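PDB 4E6Z: apicoplast TIC22, putative from Plasmodium falciparum 3D7, which acts as an essential chaperone required for protein import into the apicoplast, where it is probably associated with the TIC complex. Local coordinates for residues S87-F92 with I164-I169; K137-M142 with D245-E250; P211-L216 with K220-E225. All coordinates share one frame; numbering follows the deposited sequence.

Contact 1 of 3, residues S87-F92 with I164-I169; sequences SSPYIF and IYWKLI
P89 and I91 meet W166 and I164 in a small apolar contact at the protein surface. The loop S87-F92 leads into strand 92-94, an outer strand of a three-stranded mixed sheet. Strand 164-169 is the outer strand across from it, and strand 97-103 lies between them. The contact therefore reaches over the middle strand, whose C100 touches both I91 and W166.

I91 and I164 touch through their methyl ends, with I91 CD1 3.6 Å from I164 CD1. The two side chains cross at about a right angle. In I91, CG1 stands opposite the carbonyl carbon (chi1 -57°) and the chain then runs on extended (chi2 172°). This brings CD1 within range although the side chain does not start out toward the strand. P89 meets the indole differently. Its CG lies at the ring edge, in the ring plane, 3.9 Å from W166 CH2 and 4.1 Å from W166 CZ3. One face of the same indole carries I164 CG2, 3.8 Å above its plane and displaced from the ring centre. L81 of strand 78-83 also touches P89 and W166.

No hydrogen bond joins the two segments. The polar ties of strand 164-169 here run to strand 97-103, through backbone bonds of Y165 and K167. What links loop and strand directly is thus apolar packing alone, over a modest buried surface of 142 Å².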
loop_
_atom_site.group_PDB
_atom_site.type_symbol
_atom_site.label_atom_id
_atom_site.label_comp_id
_atom_site.label_asym_id
_atom_site.label_seq_id
_atom_site.Cartn_x
_atom_site.Cartn_y
_atom_site.Cartn_z
ATOM N N SER A 87 -16.474 -12.773 -4.098
ATOM C CA SER A 87 -15.647 -11.623 -3.750
ATOM C C SER A 87 -15.817 -11.193 -2.294
ATOM O O SER A 87 -15.531 -10.055 -1.937
ATOM C CB SER A 87 -15.912 -10.452 -4.699
ATOM O OG SER A 87 -15.561 -10.799 -6.027
ATOM N N SER A 88 -16.277 -12.112 -1.452
ATOM C CA SER A 88 -16.362 -11.844 -0.021
ATOM C C SER A 88 -15.095 -12.302 0.691
ATOM O O SER A 88 -14.610 -13.407 0.449
ATOM C CB SER A 88 -17.590 -12.518 0.587
ATOM O OG SER A 88 -18.736 -11.702 0.430
ATOM N N PRO A 89 -14.560 -11.446 1.574
ATOM C CA PRO A 89 -13.317 -11.702 2.310
ATOM C C PRO A 89 -13.472 -12.799 3.353
ATOM O O PRO A 89 -14.559 -13.005 3.886
ATOM C CB PRO A 89 -13.047 -10.369 3.023
ATOM C CG PRO A 89 -13.926 -9.366 2.342
ATOM C CD PRO A 89 -15.119 -10.121 1.885
ATOM N N TYR A 90 -12.379 -13.491 3.643
ATOM C CA TYR A 90 -12.348 -14.454 4.730
ATOM C C TYR A 90 -12.021 -13.770 6.049
ATOM O O TYR A 90 -11.032 -13.051 6.158
ATOM C CB TYR A 90 -11.344 -15.560 4.425
ATOM C CG TYR A 90 -11.823 -16.463 3.316
ATOM C CD1 TYR A 90 -12.641 -17.554 3.590
ATOM C CD2 TYR A 90 -11.489 -16.208 1.993
ATOM C CE1 TYR A 90 -13.105 -18.376 2.571
ATOM C CE2 TYR A 90 -11.939 -17.029 0.971
ATOM C CZ TYR A 90 -12.749 -18.106 1.263
ATOM O OH TYR A 90 -13.194 -18.918 0.245
ATOM N N ILE A 91 -12.868 -13.982 7.049
ATOM C CA ILE A 91 -12.671 -13.370 8.353
ATOM C C ILE A 91 -11.916 -14.316 9.272
ATOM O O ILE A 91 -12.188 -15.514 9.298
ATOM C CB ILE A 91 -14.010 -13.022 9.018
ATOM C CG1 ILE A 91 -14.829 -12.094 8.118
ATOM C CG2 ILE A 91 -13.769 -12.382 10.373
ATOM C CD1 ILE A 91 -16.235 -11.849 8.620
ATOM N N PHE A 92 -10.968 -13.772 10.024
ATOM C CA PHE A 92 -10.220 -14.563 10.993
ATOM C C PHE A 92 -10.386 -13.991 12.387
ATOM O O PHE A 92 -10.489 -12.779 12.563
ATOM C CB PHE A 92 -8.741 -14.639 10.607
ATOM C CG PHE A 92 -8.501 -15.369 9.323
ATOM C CD1 PHE A 92 -8.361 -16.747 9.311
ATOM C CD2 PHE A 92 -8.443 -14.683 8.123
ATOM C CE1 PHE A 92 -8.155 -17.425 8.129
ATOM C CE2 PHE A 92 -8.235 -15.356 6.941
ATOM C CZ PHE A 92 -8.097 -16.731 6.943
ATOM N N ILE A 164 -16.029 -5.892 11.986
ATOM C CA ILE A 164 -14.801 -6.392 11.387
ATOM C C ILE A 164 -13.673 -5.372 11.468
ATOM O O ILE A 164 -13.842 -4.214 11.091
ATOM C CB ILE A 164 -15.013 -6.771 9.908
ATOM C CG1 ILE A 164 -16.030 -7.909 9.790
ATOM C CG2 ILE A 164 -13.688 -7.151 9.259
ATOM C CD1 ILE A 164 -16.339 -8.304 8.361
ATOM N N TYR A 165 -12.523 -5.809 11.966
ATOM C CA TYR A 165 -11.330 -4.977 11.967
ATOM C C TYR A 165 -10.537 -5.179 10.678
ATOM O O TYR A 165 -9.934 -6.231 10.463
ATOM C CB TYR A 165 -10.457 -5.273 13.190
ATOM C CG TYR A 165 -9.145 -4.519 13.194
ATOM C CD1 TYR A 165 -9.116 -3.137 13.310
ATOM C CD2 TYR A 165 -7.935 -5.191 13.084
ATOM C CE1 TYR A 165 -7.922 -2.443 13.313
ATOM C CE2 TYR A 165 -6.733 -4.506 13.087
ATOM C CZ TYR A 165 -6.733 -3.132 13.200
ATOM O OH TYR A 165 -5.538 -2.445 13.204
ATOM N N TRP A 166 -10.556 -4.166 9.819
ATOM C CA TRP A 166 -9.837 -4.216 8.553
ATOM C C TRP A 166 -8.374 -3.836 8.752
ATOM O O TRP A 166 -8.054 -2.674 8.994
ATOM C CB TRP A 166 -10.501 -3.286 7.538
ATOM C CG TRP A 166 -11.925 -3.651 7.267
ATOM C CD1 TRP A 166 -13.040 -3.145 7.880
ATOM C CD2 TRP A 166 -12.393 -4.616 6.320
ATOM N NE1 TRP A 166 -14.170 -3.732 7.364
ATOM C CE2 TRP A 166 -13.800 -4.642 6.406
ATOM C CE3 TRP A 166 -11.758 -5.463 5.405
ATOM C CZ2 TRP A 166 -14.582 -5.477 5.613
ATOM C CZ3 TRP A 166 -12.535 -6.295 4.620
ATOM C CH2 TRP A 166 -13.932 -6.294 4.728
ATOM N N LYS A 167 -7.492 -4.827 8.652
ATOM C CA LYS A 167 -6.068 -4.632 8.915
ATOM C C LYS A 167 -5.269 -4.447 7.627
ATOM O O LYS A 167 -5.214 -5.339 6.783
ATOM C CB LYS A 167 -5.517 -5.815 9.712
ATOM C CG LYS A 167 -4.029 -5.759 9.981
ATOM C CD LYS A 167 -3.550 -7.038 10.655
ATOM C CE LYS A 167 -4.061 -7.139 12.082
ATOM N NZ LYS A 167 -3.482 -6.079 12.954
ATOM N N LEU A 168 -4.648 -3.280 7.488
ATOM C CA LEU A 168 -3.843 -2.976 6.310
ATOM C C LEU A 168 -2.418 -3.494 6.494
ATOM O O LEU A 168 -1.776 -3.216 7.506
ATOM C CB LEU A 168 -3.838 -1.466 6.051
ATOM C CG LEU A 168 -3.116 -0.933 4.808
ATOM C CD1 LEU A 168 -3.780 -1.416 3.529
ATOM C CD2 LEU A 168 -3.066 0.588 4.839
ATOM N N ILE A 169 -1.930 -4.247 5.513
ATOM C CA ILE A 169 -0.580 -4.802 5.563
ATOM C C ILE A 169 0.342 -4.186 4.510
ATOM O O ILE A 169 0.184 -4.444 3.315
ATOM C CB ILE A 169 -0.598 -6.326 5.331
ATOM C CG1 ILE A 169 -1.667 -6.993 6.197
ATOM C CG2 ILE A 169 0.782 -6.917 5.596
ATOM C CD1 ILE A 169 -1.469 -6.776 7.677
#

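Contact 2 of 3, residues K137-M142 with D245-E250; sequences KAYELM and DLIFTE
Y139 projects from helix 135-150 and meets I247 and F248, at the end of the short helix 243-247. It is the one residue of K137-M142 that makes this contact. Its side chain sets off toward D245-E250. CG stands opposite the backbone N (chi1 -176°), and the phenol group reaches I247 and F248.

The tight part lies around the phenol oxygen. Y139 OH is 3.2 Å from both F248 CE1 and F248 CZ, so it sits against one bond of that ring. It approaches the phenyl group obliquely. In return, F248 CZ lies near the plane of the tyrosine ring, at its edge, 4.1 Å from Y139 CE2. I247 adds its CG2 branch, 3.5 Å from Y139 OH and 3.8 Å from Y139 CZ. The same methyl lies over the middle of the F248 ring, 3.3 Å above its plane. Helix 70-73 adds cover, with E71 touching Y139 and I70 touching I247.

The other side is looser. F248 is exposed to solvent, and the two segments bury only 110 Å² in all. The turn that carries F248 is lightly held, since F248 N to D245 O is a weak bond of 3.4 Å. Both Y139 and F248 also touch a crystal neighbour, so their exact placement may partly reflect the lattice.

This is plain structural packing. It joins helix 135-150, which packs on M102 of strand 97-103 through A138, L141 and M142, to helix 243-247, whose L246 packs on strand 208-213. No hydrogen bond crosses between the segments. The phenol oxygen packs against carbon here, and the contact rests on van der Waals packing.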
loop_
_atom_site.group_PDB
_atom_site.type_symbol
_atom_site.label_atom_id
_atom_site.label_comp_id
_atom_site.label_asym_id
_atom_site.label_seq_id
_atom_site.Cartn_x
_atom_site.Cartn_y
_atom_site.Cartn_z
ATOM N N LYS A 137 -11.098 3.112 -0.770
ATOM C CA LYS A 137 -12.047 2.189 -0.162
ATOM C C LYS A 137 -11.502 1.639 1.156
ATOM O O LYS A 137 -12.235 1.510 2.133
ATOM C CB LYS A 137 -12.361 1.041 -1.121
ATOM C CG LYS A 137 -13.206 -0.064 -0.519
ATOM C CD LYS A 137 -14.601 0.427 -0.176
ATOM C CE LYS A 137 -15.462 -0.710 0.365
ATOM N NZ LYS A 137 -16.863 -0.285 0.638
ATOM N N ALA A 138 -10.212 1.323 1.175
ATOM C CA ALA A 138 -9.581 0.773 2.370
ATOM C C ALA A 138 -9.608 1.781 3.514
ATOM O O ALA A 138 -9.805 1.416 4.673
ATOM C CB ALA A 138 -8.151 0.342 2.068
ATOM N N TYR A 139 -9.408 3.050 3.180
ATOM C CA TYR A 139 -9.453 4.119 4.169
ATOM C C TYR A 139 -10.877 4.288 4.689
ATOM O O TYR A 139 -11.095 4.452 5.888
ATOM C CB TYR A 139 -8.946 5.427 3.561
ATOM C CG TYR A 139 -8.875 6.581 4.537
ATOM C CD1 TYR A 139 -9.517 7.784 4.268
ATOM C CD2 TYR A 139 -8.168 6.467 5.726
ATOM C CE1 TYR A 139 -9.449 8.842 5.155
ATOM C CE2 TYR A 139 -8.097 7.518 6.620
ATOM C CZ TYR A 139 -8.739 8.702 6.331
ATOM O OH TYR A 139 -8.670 9.749 7.221
ATOM N N GLU A 140 -11.843 4.244 3.777
ATOM C CA GLU A 140 -13.251 4.307 4.149
ATOM C C GLU A 140 -13.608 3.182 5.116
ATOM O O GLU A 140 -14.447 3.355 5.996
ATOM C CB GLU A 140 -14.138 4.232 2.905
ATOM C CG GLU A 140 -13.936 5.382 1.933
ATOM C CD GLU A 140 -14.731 5.213 0.650
ATOM O OE1 GLU A 140 -15.272 4.108 0.425
ATOM O OE2 GLU A 140 -14.811 6.184 -0.133
ATOM N N LEU A 141 -12.957 2.034 4.953
ATOM C CA LEU A 141 -13.209 0.879 5.807
ATOM C C LEU A 141 -12.622 1.059 7.204
ATOM O O LEU A 141 -13.334 0.949 8.201
ATOM C CB LEU A 141 -12.662 -0.397 5.161
ATOM C CG LEU A 141 -13.443 -0.914 3.949
ATOM C CD1 LEU A 141 -12.758 -2.129 3.342
ATOM C CD2 LEU A 141 -14.881 -1.245 4.337
HETATM N N MSE A 142 -11.325 1.334 7.271
HETATM C CA MSE A 142 -10.646 1.529 8.549
HETATM C C MSE A 142 -11.295 2.649 9.354
HETATM O O MSE A 142 -11.370 2.581 10.580
HETATM C CB MSE A 142 -9.169 1.847 8.317
HETATM C CG MSE A 142 -8.454 0.837 7.445
HETATM SE SE MSE A 142 -6.817 1.552 6.686
HETATM C CE MSE A 142 -5.804 1.819 8.331
ATOM N N ASP A 245 0.415 9.373 8.596
ATOM C CA ASP A 245 0.643 10.755 9.010
ATOM C C ASP A 245 0.394 11.726 7.864
ATOM O O ASP A 245 0.040 12.884 8.084
ATOM C CB ASP A 245 2.071 10.934 9.529
ATOM C CG ASP A 245 2.319 10.202 10.836
ATOM O OD1 ASP A 245 1.384 9.546 11.345
ATOM O OD2 ASP A 245 3.453 10.282 11.353
ATOM N N LEU A 246 0.583 11.247 6.640
ATOM C CA LEU A 246 0.435 12.091 5.462
ATOM C C LEU A 246 -1.027 12.356 5.120
ATOM O O LEU A 246 -1.354 13.375 4.516
ATOM C CB LEU A 246 1.161 11.473 4.268
ATOM C CG LEU A 246 2.680 11.436 4.428
ATOM C CD1 LEU A 246 3.316 10.526 3.392
ATOM C CD2 LEU A 246 3.257 12.844 4.353
ATOM N N ILE A 247 -1.902 11.437 5.505
ATOM C CA ILE A 247 -3.330 11.621 5.288
ATOM C C ILE A 247 -3.833 12.852 6.040
ATOM O O ILE A 247 -4.719 13.567 5.569
ATOM C CB ILE A 247 -4.140 10.389 5.739
ATOM C CG1 ILE A 247 -4.183 9.327 4.640
ATOM C CG2 ILE A 247 -5.563 10.792 6.078
ATOM C CD1 ILE A 247 -2.835 8.888 4.141
ATOM N N PHE A 248 -3.247 13.102 7.207
ATOM C CA PHE A 248 -3.754 14.122 8.117
ATOM C C PHE A 248 -2.837 15.334 8.256
ATOM O O PHE A 248 -3.009 16.137 9.174
ATOM C CB PHE A 248 -4.007 13.515 9.498
ATOM C CG PHE A 248 -4.815 12.244 9.465
ATOM C CD1 PHE A 248 -6.193 12.279 9.594
ATOM C CD2 PHE A 248 -4.193 11.016 9.306
ATOM C CE1 PHE A 248 -6.935 11.113 9.566
ATOM C CE2 PHE A 248 -4.930 9.848 9.278
ATOM C CZ PHE A 248 -6.302 9.896 9.407
ATOM N N THR A 249 -1.864 15.469 7.361
ATOM C CA THR A 249 -1.013 16.651 7.374
ATOM C C THR A 249 -1.896 17.871 7.184
ATOM O O THR A 249 -2.918 17.802 6.500
ATOM C CB THR A 249 0.049 16.622 6.258
ATOM O OG1 THR A 249 -0.598 16.572 4.981
ATOM C CG2 THR A 249 0.959 15.415 6.411
ATOM N N GLU A 250 -1.509 18.986 7.793
ATOM C CA GLU A 250 -2.278 20.216 7.675
ATOM C C GLU A 250 -2.230 20.717 6.235
ATOM O O GLU A 250 -2.941 21.653 5.868
ATOM C CB GLU A 250 -1.737 21.275 8.634
ATOM C CG GLU A 250 -2.731 22.366 8.993
ATOM C CD GLU A 250 -2.222 23.266 10.104
ATOM O OE1 GLU A 250 -1.092 23.030 10.581
ATOM O OE2 GLU A 250 -2.949 24.203 10.501
#

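Contact 3 of 3, residues P211-L216 with K220-E225; sequences PLFFDL and KEAIEE
L216 O accepts a hydrogen bond from K220 N at 2.9 Å, with an N-H...O angle of 170°. This is an ordinary i to i+4 helix bond, in the first turn of helix 216-227, which follows strand 208-213 after the short link F214-D215. D215 occupies the N-cap position but makes no capping bond. Its OD2 is instead hydrogen-bonded to S260 OG. Q174 OE1 takes the N-H of L216 at this helix start.

The side chains of L216 and K220 lie against each other one turn apart. K220 is extended beyond CG, and its aliphatic part passes across the leucine at a slant. K220 CE is 3.9 Å from both L216 CG and L216 CD1, while K220 NZ is 3.8 Å from L216 CD2. Y181 touches both residues.

The second junction joins the helix to the sheet. F213, near the end of its strand, points toward the helix, and its CZ meets A222 CB at 3.8 Å. The methyl approaches the ring obliquely. L200 and V258, on the neighbouring strands, also pack on F213.

The chain thus folds back on itself to lay the helix on the sheet. A regular helix bond closes the first turn, and apolar carbon joins helix to strand. K220 is an exposed residue whose methylenes lie against L216, with NZ near CD2.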
loop_
_atom_site.group_PDB
_atom_site.type_symbol
_atom_site.label_atom_id
_atom_site.label_comp_id
_atom_site.label_asym_id
_atom_site.label_seq_id
_atom_site.Cartn_x
_atom_site.Cartn_y
_atom_site.Cartn_z
ATOM N N PRO A 211 7.162 13.449 -5.355
ATOM C CA PRO A 211 6.691 12.077 -5.566
ATOM C C PRO A 211 6.885 11.242 -4.306
ATOM O O PRO A 211 7.959 11.274 -3.705
ATOM C CB PRO A 211 7.606 11.553 -6.681
ATOM C CG PRO A 211 8.336 12.751 -7.212
ATOM C CD PRO A 211 8.407 13.720 -6.089
ATOM N N LEU A 212 5.850 10.504 -3.920
ATOM C CA LEU A 212 5.883 9.673 -2.727
ATOM C C LEU A 212 5.709 8.221 -3.151
ATOM O O LEU A 212 4.617 7.815 -3.547
ATOM C CB LEU A 212 4.748 10.074 -1.792
ATOM C CG LEU A 212 5.108 10.454 -0.362
ATOM C CD1 LEU A 212 6.357 11.312 -0.334
ATOM C CD2 LEU A 212 3.936 11.174 0.269
ATOM N N PHE A 213 6.784 7.442 -3.068
ATOM C CA PHE A 213 6.790 6.100 -3.639
ATOM C C PHE A 213 6.513 5.019 -2.612
ATOM O O PHE A 213 7.102 5.017 -1.531
ATOM C CB PHE A 213 8.128 5.809 -4.321
ATOM C CG PHE A 213 8.456 6.752 -5.435
ATOM C CD1 PHE A 213 8.109 6.450 -6.742
ATOM C CD2 PHE A 213 9.113 7.943 -5.178
ATOM C CE1 PHE A 213 8.414 7.322 -7.773
ATOM C CE2 PHE A 213 9.420 8.815 -6.199
ATOM C CZ PHE A 213 9.070 8.507 -7.500
ATOM N N PHE A 214 5.624 4.094 -2.961
ATOM C CA PHE A 214 5.401 2.919 -2.132
ATOM C C PHE A 214 6.558 1.936 -2.279
ATOM O O PHE A 214 6.979 1.319 -1.305
ATOM C CB PHE A 214 4.054 2.256 -2.448
ATOM C CG PHE A 214 2.893 2.913 -1.762
ATOM C CD1 PHE A 214 2.459 2.467 -0.523
ATOM C CD2 PHE A 214 2.253 3.997 -2.340
ATOM C CE1 PHE A 214 1.395 3.080 0.120
ATOM C CE2 PHE A 214 1.193 4.616 -1.702
ATOM C CZ PHE A 214 0.765 4.159 -0.470
ATOM N N ASP A 215 7.076 1.805 -3.497
ATOM C CA ASP A 215 8.234 0.954 -3.743
ATOM C C ASP A 215 9.532 1.754 -3.804
ATOM O O ASP A 215 9.668 2.681 -4.604
ATOM C CB ASP A 215 8.053 0.140 -5.026
ATOM C CG ASP A 215 7.055 -0.996 -4.861
ATOM O OD1 ASP A 215 6.273 -0.966 -3.885
ATOM O OD2 ASP A 215 7.055 -1.918 -5.706
ATOM N N LEU A 216 10.479 1.388 -2.945
ATOM C CA LEU A 216 11.796 2.001 -2.944
ATOM C C LEU A 216 12.415 1.934 -4.337
ATOM O O LEU A 216 12.976 2.913 -4.824
ATOM C CB LEU A 216 12.714 1.307 -1.934
ATOM C CG LEU A 216 14.181 1.760 -1.958
ATOM C CD1 LEU A 216 14.293 3.269 -1.784
ATOM C CD2 LEU A 216 15.003 1.038 -0.899
ATOM N N LYS A 220 14.274 4.885 -6.526
ATOM C CA LYS A 220 15.635 4.794 -7.041
ATOM C C LYS A 220 15.657 4.848 -8.563
ATOM O O LYS A 220 16.617 5.326 -9.165
ATOM C CB LYS A 220 16.319 3.517 -6.546
ATOM C CG LYS A 220 16.735 3.573 -5.084
ATOM C CD LYS A 220 17.413 2.289 -4.635
ATOM C CE LYS A 220 17.863 2.392 -3.182
ATOM N NZ LYS A 220 18.372 1.097 -2.638
ATOM N N GLU A 221 14.590 4.357 -9.180
ATOM C CA GLU A 221 14.494 4.358 -10.629
ATOM C C GLU A 221 14.246 5.772 -11.142
ATOM O O GLU A 221 14.770 6.162 -12.185
ATOM C CB GLU A 221 13.382 3.417 -11.089
ATOM C CG GLU A 221 13.590 2.855 -12.480
ATOM C CD GLU A 221 13.092 1.428 -12.606
ATOM O OE1 GLU A 221 13.661 0.671 -13.422
ATOM O OE2 GLU A 221 12.142 1.059 -11.881
ATOM N N ALA A 222 13.452 6.535 -10.397
ATOM C CA ALA A 222 13.133 7.910 -10.771
ATOM C C ALA A 222 14.329 8.836 -10.532
ATOM O O ALA A 222 14.498 9.846 -11.217
ATOM C CB ALA A 222 11.909 8.398 -10.006
ATOM N N ILE A 223 15.151 8.480 -9.551
ATOM C CA ILE A 223 16.365 9.221 -9.252
ATOM C C ILE A 223 17.386 9.048 -10.371
ATOM O O ILE A 223 17.988 10.016 -10.828
ATOM C CB ILE A 223 16.984 8.762 -7.919
ATOM C CG1 ILE A 223 16.122 9.233 -6.747
ATOM C CG2 ILE A 223 18.397 9.290 -7.780
ATOM C CD1 ILE A 223 16.501 8.615 -5.415
ATOM N N GLU A 224 17.570 7.809 -10.818
ATOM C CA GLU A 224 18.517 7.519 -11.889
ATOM C C GLU A 224 18.128 8.209 -13.190
ATOM O O GLU A 224 18.993 8.650 -13.945
ATOM C CB GLU A 224 18.658 6.010 -12.105
ATOM C CG GLU A 224 19.428 5.312 -10.999
ATOM C CD GLU A 224 20.741 6.010 -10.687
ATOM O OE1 GLU A 224 21.623 6.049 -11.572
ATOM O OE2 GLU A 224 20.888 6.525 -9.557
ATOM N N GLU A 225 16.829 8.302 -13.451
ATOM C CA GLU A 225 16.351 9.023 -14.624
ATOM C C GLU A 225 16.741 10.495 -14.526
ATOM O O GLU A 225 17.019 11.147 -15.533
ATOM C CB GLU A 225 14.833 8.901 -14.750
ATOM C CG GLU A 225 14.241 9.742 -15.870
ATOM C CD GLU A 225 12.726 9.799 -15.821
ATOM O OE1 GLU A 225 12.135 10.605 -16.571
ATOM O OE2 GLU A 225 12.125 9.041 -15.028
#

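In the fold
Contacts 1 and 3 lie on opposite sides of the chain's centre, with centres 30 Å apart, and do not touch. Contact 2 touches both, its centre 18 Å from that of contact 1 and 22 Å from that of contact 3. Strand 164-169 of contact 1 packs on helix 135-150 of contact 2, where W166 CD1 is 3.9 Å from L141 CB. L246 of contact 2 also packs on L212 of contact 3, with L246 CD1 a short 3.2 Å from L212 CD2. Along the chain, contact 3 is nested inside the loop closed by contact 2. A glycerol, probably from crystallisation, lies about 4 Å from the P89 side chain and is hydrogen-bonded to Y90 N.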